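Inactive Zymogen C11 Protease (Parabacteroides distasonis, PDB 6MZO) is the inactive zymogen of a clostripain-like C11 cysteine protease, which probably cleaves peptide bonds once activated by proteolytic processing. Local coordinates at residues N32-N46 and N191-K205. Sequence-based numbering, arbitrary orientation.
Sequences NLRAIKEGIERDGLN and NGFPYQTIMGDMFKK
Met199 fits as a knob into the hole formed by Ile36, Gly39, Ile40 and Asp43. Its chi1 (-61°) puts CG 3.7 Å from Gly39 CA, and bends at chi2 and chi3 turn CE toward Ile36 CG2. With no side chain at Gly39, the 32-43 part of helix 26-43 and the weakly bonded, kinked helix 195-203 close to 6.8 Å between axes, crossing at -52°, and Gly39 CA makes a CH...O contact to Gln196 O. One turn back, Ile36 and Tyr195 run side by side, Ile36 CG1 3.4 Å from Tyr195 CB. The Asn32 amide stands 82° to the Tyr195 ring, OD1 at the ring edge, while Asn32 ND2 gives a nearly straight hydrogen bond to Asn191 O (2.7 Å). At the helix end, Asp43 OD2 takes Gly200 N (2.8 Å) on its anti lone pair and accepts from a water that also donates to Thr197 O, while OD1 holds Arg42 NE in a salt bridge; the guanidinium lays one face over Thr197 CA. Beyond, Leu45 CD2 lies 3.6 Å from Phe203 CD2, and Asn46 ND2 donates a hydrogen bond to Phe203 O. Both helices pack on one face of the central sheet: Ile36, Ile40 and Met199 touch Leu50 of strand 49-54, Phe203 meets Val15 of strand 14-19, Tyr195 OH is hydrogen-bonded to Asp161, and helix 209-220 flanks Gln196.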
loop_
_atom_site.group_PDB
_atom_site.type_symbol
_atom_site.label_atom_id
_atom_site.label_comp_id
_atom_site.label_asym_id
_atom_site.label_seq_id
_atom_site.Cartn_x
_atom_site.Cartn_y
_atom_site.Cartn_z
ATOM N N ASN A 32 -16.332 1.771 -5.434
ATOM C CA ASN A 32 -15.573 0.536 -5.195
ATOM C C ASN A 32 -16.451 -0.580 -4.706
ATOM O O ASN A 32 -16.214 -1.740 -5.071
ATOM C CB ASN A 32 -14.452 0.782 -4.190
ATOM C CG ASN A 32 -13.284 1.432 -4.862
ATOM O OD1 ASN A 32 -12.915 1.039 -5.976
ATOM N ND2 ASN A 32 -12.765 2.477 -4.261
ATOM N N LEU A 33 -17.423 -0.272 -3.876
ATOM C CA LEU A 33 -18.351 -1.359 -3.422
ATOM C C LEU A 33 -19.113 -1.951 -4.628
ATOM O O LEU A 33 -19.308 -3.154 -4.750
ATOM C CB LEU A 33 -19.344 -0.833 -2.386
ATOM C CG LEU A 33 -18.641 -0.797 -1.012
ATOM C CD1 LEU A 33 -19.487 0.056 -0.074
ATOM C CD2 LEU A 33 -18.540 -2.221 -0.486
ATOM N N ARG A 34 -19.504 -1.095 -5.566
ATOM C CA ARG A 34 -20.122 -1.573 -6.790
ATOM C C ARG A 34 -19.164 -2.515 -7.564
ATOM O O ARG A 34 -19.586 -3.585 -8.079
ATOM C CB ARG A 34 -20.556 -0.345 -7.662
ATOM C CG ARG A 34 -21.198 -0.747 -9.001
ATOM C CD ARG A 34 -20.207 -0.815 -10.151
ATOM N NE ARG A 34 -19.876 0.519 -10.630
ATOM C CZ ARG A 34 -18.680 0.959 -11.000
ATOM N NH1 ARG A 34 -18.578 2.227 -11.441
ATOM N NH2 ARG A 34 -17.606 0.159 -10.964
ATOM N N ALA A 35 -17.878 -2.127 -7.683
ATOM C CA ALA A 35 -16.921 -2.941 -8.405
ATOM C C ALA A 35 -16.715 -4.308 -7.685
ATOM O O ALA A 35 -16.590 -5.331 -8.355
ATOM C CB ALA A 35 -15.571 -2.189 -8.531
ATOM N N ILE A 36 -16.655 -4.278 -6.361
ATOM C CA ILE A 36 -16.469 -5.506 -5.580
ATOM C C ILE A 36 -17.647 -6.408 -5.804
ATOM O O ILE A 36 -17.454 -7.643 -6.010
ATOM C CB ILE A 36 -16.334 -5.174 -4.062
ATOM C CG1 ILE A 36 -14.969 -4.513 -3.829
ATOM C CG2 ILE A 36 -16.548 -6.445 -3.160
ATOM C CD1 ILE A 36 -14.912 -3.713 -2.490
ATOM N N LYS A 37 -18.856 -5.861 -5.731
ATOM C CA LYS A 37 -20.041 -6.748 -5.968
ATOM C C LYS A 37 -20.038 -7.333 -7.375
ATOM O O LYS A 37 -20.371 -8.512 -7.566
ATOM C CB LYS A 37 -21.326 -5.968 -5.727
ATOM C CG LYS A 37 -21.527 -5.600 -4.270
ATOM C CD LYS A 37 -22.388 -4.314 -4.085
ATOM C CE LYS A 37 -23.778 -4.531 -4.348
ATOM N NZ LYS A 37 -24.591 -3.211 -4.109
ATOM N N GLU A 38 -19.651 -6.540 -8.384
ATOM C CA GLU A 38 -19.580 -7.108 -9.730
ATOM C C GLU A 38 -18.485 -8.183 -9.813
ATOM O O GLU A 38 -18.651 -9.196 -10.553
ATOM C CB GLU A 38 -19.313 -6.021 -10.808
ATOM C CG GLU A 38 -20.561 -5.122 -10.879
ATOM C CD GLU A 38 -20.539 -4.153 -12.022
ATOM O OE1 GLU A 38 -19.454 -3.849 -12.528
ATOM O OE2 GLU A 38 -21.610 -3.699 -12.429
ATOM N N GLY A 39 -17.394 -7.961 -9.108
ATOM C CA GLY A 39 -16.274 -8.912 -9.159
ATOM C C GLY A 39 -16.668 -10.241 -8.505
ATOM O O GLY A 39 -16.312 -11.317 -9.030
ATOM N N ILE A 40 -17.344 -10.175 -7.347
ATOM C CA ILE A 40 -17.798 -11.458 -6.774
ATOM C C ILE A 40 -18.726 -12.158 -7.695
ATOM O O ILE A 40 -18.677 -13.421 -7.787
ATOM C CB ILE A 40 -18.535 -11.202 -5.413
ATOM C CG1 ILE A 40 -17.549 -10.531 -4.433
ATOM C CG2 ILE A 40 -19.177 -12.501 -4.877
ATOM C CD1 ILE A 40 -18.432 -9.867 -3.264
ATOM N N GLU A 41 -19.660 -11.437 -8.327
ATOM C CA GLU A 41 -20.608 -12.128 -9.182
ATOM C C GLU A 41 -19.909 -12.756 -10.409
ATOM O O GLU A 41 -20.388 -13.760 -10.956
ATOM C CB GLU A 41 -21.730 -11.182 -9.669
ATOM C CG GLU A 41 -22.601 -10.613 -8.562
ATOM C CD GLU A 41 -23.626 -9.614 -9.111
ATOM O OE1 GLU A 41 -23.578 -8.406 -8.734
ATOM O OE2 GLU A 41 -24.437 -10.052 -9.950
ATOM N N ARG A 42 -18.813 -12.122 -10.856
ATOM C CA ARG A 42 -18.063 -12.607 -12.022
ATOM C C ARG A 42 -17.218 -13.809 -11.677
ATOM O O ARG A 42 -17.151 -14.722 -12.495
ATOM C CB ARG A 42 -17.116 -11.510 -12.567
ATOM C CG ARG A 42 -16.519 -11.942 -13.896
ATOM C CD ARG A 42 -15.401 -10.961 -14.260
ATOM N NE ARG A 42 -14.194 -11.336 -13.528
ATOM C CZ ARG A 42 -12.938 -11.035 -13.885
ATOM N NH1 ARG A 42 -12.671 -10.364 -15.047
ATOM N NH2 ARG A 42 -11.941 -11.446 -13.117
ATOM N N ASP A 43 -16.687 -13.885 -10.452
ATOM C CA ASP A 43 -15.625 -14.888 -10.181
ATOM C C ASP A 43 -16.029 -15.975 -9.189
ATOM O O ASP A 43 -15.480 -17.093 -9.219
ATOM C CB ASP A 43 -14.424 -14.227 -9.584
ATOM C CG ASP A 43 -13.634 -13.348 -10.588
ATOM O OD1 ASP A 43 -13.951 -13.382 -11.796
ATOM O OD2 ASP A 43 -12.740 -12.680 -10.089
ATOM N N GLY A 44 -16.949 -15.602 -8.313
ATOM C CA GLY A 44 -17.116 -16.476 -7.108
ATOM C C GLY A 44 -15.947 -16.376 -6.165
ATOM O O GLY A 44 -14.963 -15.655 -6.416
ATOM N N LEU A 45 -16.062 -17.008 -5.009
ATOM C CA LEU A 45 -15.099 -16.753 -3.981
ATOM C C LEU A 45 -14.344 -17.976 -3.507
ATOM O O LEU A 45 -13.690 -17.900 -2.455
ATOM C CB LEU A 45 -15.786 -16.143 -2.743
ATOM C CG LEU A 45 -16.399 -14.761 -3.038
ATOM C CD1 LEU A 45 -17.098 -14.275 -1.718
ATOM C CD2 LEU A 45 -15.311 -13.820 -3.539
ATOM N N ASN A 46 -14.411 -19.109 -4.255
ATOM C CA ASN A 46 -13.700 -20.307 -3.891
ATOM C C ASN A 46 -13.907 -20.664 -2.420
ATOM O O ASN A 46 -12.965 -21.003 -1.752
ATOM C CB ASN A 46 -12.202 -20.053 -4.219
ATOM C CG ASN A 46 -11.388 -21.326 -4.217
ATOM O OD1 ASN A 46 -11.888 -22.390 -4.601
ATOM N ND2 ASN A 46 -10.137 -21.237 -3.782
ATOM N N ASN A 191 -11.148 5.657 -8.210
ATOM C CA ASN A 191 -11.662 4.560 -7.435
ATOM C C ASN A 191 -10.521 3.858 -6.708
ATOM O O ASN A 191 -10.621 3.589 -5.504
ATOM C CB ASN A 191 -12.421 3.586 -8.328
ATOM C CG ASN A 191 -11.847 3.527 -9.722
ATOM O OD1 ASN A 191 -11.060 4.392 -10.115
ATOM N ND2 ASN A 191 -12.246 2.518 -10.486
ATOM N N GLY A 192 -9.411 3.622 -7.399
ATOM C CA GLY A 192 -8.447 2.721 -6.802
ATOM C C GLY A 192 -8.304 1.410 -7.610
ATOM O O GLY A 192 -8.290 1.475 -8.858
ATOM N N PHE A 193 -8.136 0.273 -6.915
ATOM C CA PHE A 193 -7.910 -0.995 -7.603
ATOM C C PHE A 193 -9.145 -1.457 -8.396
ATOM O O PHE A 193 -10.295 -1.061 -8.112
ATOM C CB PHE A 193 -7.496 -2.112 -6.624
ATOM C CG PHE A 193 -6.049 -2.154 -6.334
ATOM C CD1 PHE A 193 -5.430 -1.089 -5.732
ATOM C CD2 PHE A 193 -5.304 -3.301 -6.697
ATOM C CE1 PHE A 193 -4.014 -1.166 -5.433
ATOM C CE2 PHE A 193 -3.935 -3.370 -6.440
ATOM C CZ PHE A 193 -3.301 -2.318 -5.778
ATOM N N PRO A 194 -8.922 -2.306 -9.413
ATOM C CA PRO A 194 -10.047 -2.783 -10.243
ATOM C C PRO A 194 -10.687 -3.986 -9.570
ATOM O O PRO A 194 -10.458 -5.154 -9.941
ATOM C CB PRO A 194 -9.356 -3.148 -11.564
ATOM C CG PRO A 194 -7.960 -3.645 -11.126
ATOM C CD PRO A 194 -7.598 -2.592 -10.019
ATOM N N TYR A 195 -11.436 -3.694 -8.508
ATOM C CA TYR A 195 -11.975 -4.805 -7.722
ATOM C C TYR A 195 -12.791 -5.681 -8.612
ATOM O O TYR A 195 -12.919 -6.902 -8.358
ATOM C CB TYR A 195 -12.831 -4.296 -6.507
ATOM C CG TYR A 195 -11.910 -3.615 -5.510
ATOM C CD1 TYR A 195 -11.080 -4.395 -4.707
ATOM C CD2 TYR A 195 -11.756 -2.245 -5.491
ATOM C CE1 TYR A 195 -10.160 -3.803 -3.816
ATOM C CE2 TYR A 195 -10.829 -1.621 -4.606
ATOM C CZ TYR A 195 -10.023 -2.436 -3.793
ATOM O OH TYR A 195 -9.105 -1.861 -2.985
ATOM N N GLN A 196 -13.383 -5.123 -9.686
ATOM C CA GLN A 196 -14.277 -5.986 -10.477
ATOM C C GLN A 196 -13.543 -7.099 -11.242
ATOM O O GLN A 196 -14.230 -8.016 -11.771
ATOM C CB GLN A 196 -15.066 -5.098 -11.459
ATOM C CG GLN A 196 -14.209 -4.522 -12.622
ATOM C CD GLN A 196 -13.317 -3.339 -12.270
ATOM O OE1 GLN A 196 -13.282 -2.801 -11.154
ATOM N NE2 GLN A 196 -12.563 -2.890 -13.297
ATOM N N THR A 197 -12.211 -7.095 -11.223
ATOM C CA THR A 197 -11.483 -8.143 -11.923
ATOM C C THR A 197 -10.577 -8.941 -10.988
ATOM O O THR A 197 -9.980 -9.931 -11.443
ATOM C CB THR A 197 -10.573 -7.609 -13.087
ATOM O OG1 THR A 197 -9.573 -6.691 -12.609
ATOM C CG2 THR A 197 -11.394 -6.952 -14.166
ATOM N N ILE A 198 -10.377 -8.525 -9.744
ATOM C CA ILE A 198 -9.381 -9.223 -8.880
ATOM C C ILE A 198 -9.983 -10.089 -7.749
ATOM O O ILE A 198 -9.231 -10.625 -6.897
ATOM C CB ILE A 198 -8.407 -8.271 -8.187
ATOM C CG1 ILE A 198 -9.166 -7.184 -7.425
ATOM C CG2 ILE A 198 -7.555 -7.559 -9.359
ATOM C CD1 ILE A 198 -8.194 -6.381 -6.400
ATOM N N MET A 199 -11.322 -10.093 -7.664
ATOM C CA MET A 199 -11.880 -10.756 -6.453
ATOM C C MET A 199 -11.507 -12.250 -6.420
ATOM O O MET A 199 -11.027 -12.748 -5.333
ATOM C CB MET A 199 -13.423 -10.603 -6.389
ATOM C CG MET A 199 -13.870 -9.102 -6.304
ATOM S SD MET A 199 -13.074 -8.171 -4.999
ATOM C CE MET A 199 -13.539 -9.194 -3.548
ATOM N N GLY A 200 -11.744 -12.982 -7.491
ATOM C CA GLY A 200 -11.311 -14.395 -7.474
ATOM C C GLY A 200 -9.813 -14.583 -7.151
ATOM O O GLY A 200 -9.455 -15.567 -6.423
ATOM N N ASP A 201 -8.945 -13.710 -7.669
ATOM C CA ASP A 201 -7.517 -13.836 -7.341
ATOM C C ASP A 201 -7.260 -13.733 -5.868
ATOM O O ASP A 201 -6.294 -14.420 -5.390
ATOM C CB ASP A 201 -6.702 -12.774 -8.126
ATOM C CG ASP A 201 -6.739 -13.031 -9.638
ATOM O OD1 ASP A 201 -6.807 -14.208 -10.067
ATOM O OD2 ASP A 201 -6.737 -12.047 -10.432
ATOM N N MET A 202 -8.026 -12.912 -5.133
ATOM C CA MET A 202 -7.777 -12.833 -3.669
ATOM C C MET A 202 -8.125 -14.141 -2.910
ATOM O O MET A 202 -7.700 -14.289 -1.781
ATOM C CB MET A 202 -8.600 -11.669 -3.022
ATOM C CG MET A 202 -8.275 -10.388 -3.630
ATOM S SD MET A 202 -9.409 -9.181 -2.646
ATOM C CE MET A 202 -9.604 -7.830 -3.745
ATOM N N PHE A 203 -8.927 -15.005 -3.529
ATOM C CA PHE A 203 -9.517 -16.141 -2.810
ATOM C C PHE A 203 -9.014 -17.494 -3.344
ATOM O O PHE A 203 -9.522 -18.514 -2.918
ATOM C CB PHE A 203 -11.047 -16.055 -2.895
ATOM C CG PHE A 203 -11.622 -15.076 -1.931
ATOM C CD1 PHE A 203 -11.749 -15.415 -0.602
ATOM C CD2 PHE A 203 -11.953 -13.737 -2.317
ATOM C CE1 PHE A 203 -12.266 -14.541 0.301
ATOM C CE2 PHE A 203 -12.455 -12.839 -1.429
ATOM C CZ PHE A 203 -12.599 -13.201 -0.074
ATOM N N LYS A 204 -8.086 -17.516 -4.306
ATOM C CA LYS A 204 -7.402 -18.825 -4.674
ATOM C C LYS A 204 -6.743 -19.427 -3.410
ATOM O O LYS A 204 -6.393 -18.708 -2.449
ATOM C CB LYS A 204 -6.395 -18.589 -5.762
ATOM C CG LYS A 204 -7.142 -18.172 -7.094
ATOM C CD LYS A 204 -6.151 -17.919 -8.221
ATOM C CE LYS A 204 -6.895 -17.321 -9.427
ATOM N NZ LYS A 204 -5.897 -16.993 -10.529
ATOM N N LYS A 205 -6.587 -20.740 -3.415
ATOM C CA LYS A 205 -6.051 -21.401 -2.201
ATOM C C LYS A 205 -4.827 -20.680 -1.704
ATOM O O LYS A 205 -4.756 -20.401 -0.489
ATOM C CB LYS A 205 -5.781 -22.860 -2.539
ATOM C CG LYS A 205 -5.464 -23.723 -1.318
ATOM C CD LYS A 205 -5.555 -25.153 -1.797
ATOM C CE LYS A 205 -4.634 -25.986 -0.965
ATOM N NZ LYS A 205 -5.136 -26.161 0.386
HETATM O O HOH W 1 -12.684 0.071 -8.295
HETATM O O HOH W 2 -13.298 -9.948 -9.770
HETATM O O HOH W 3 -10.031 -12.375 -10.234
HETATM O O HOH W 4 -11.111 -18.863 -0.560
#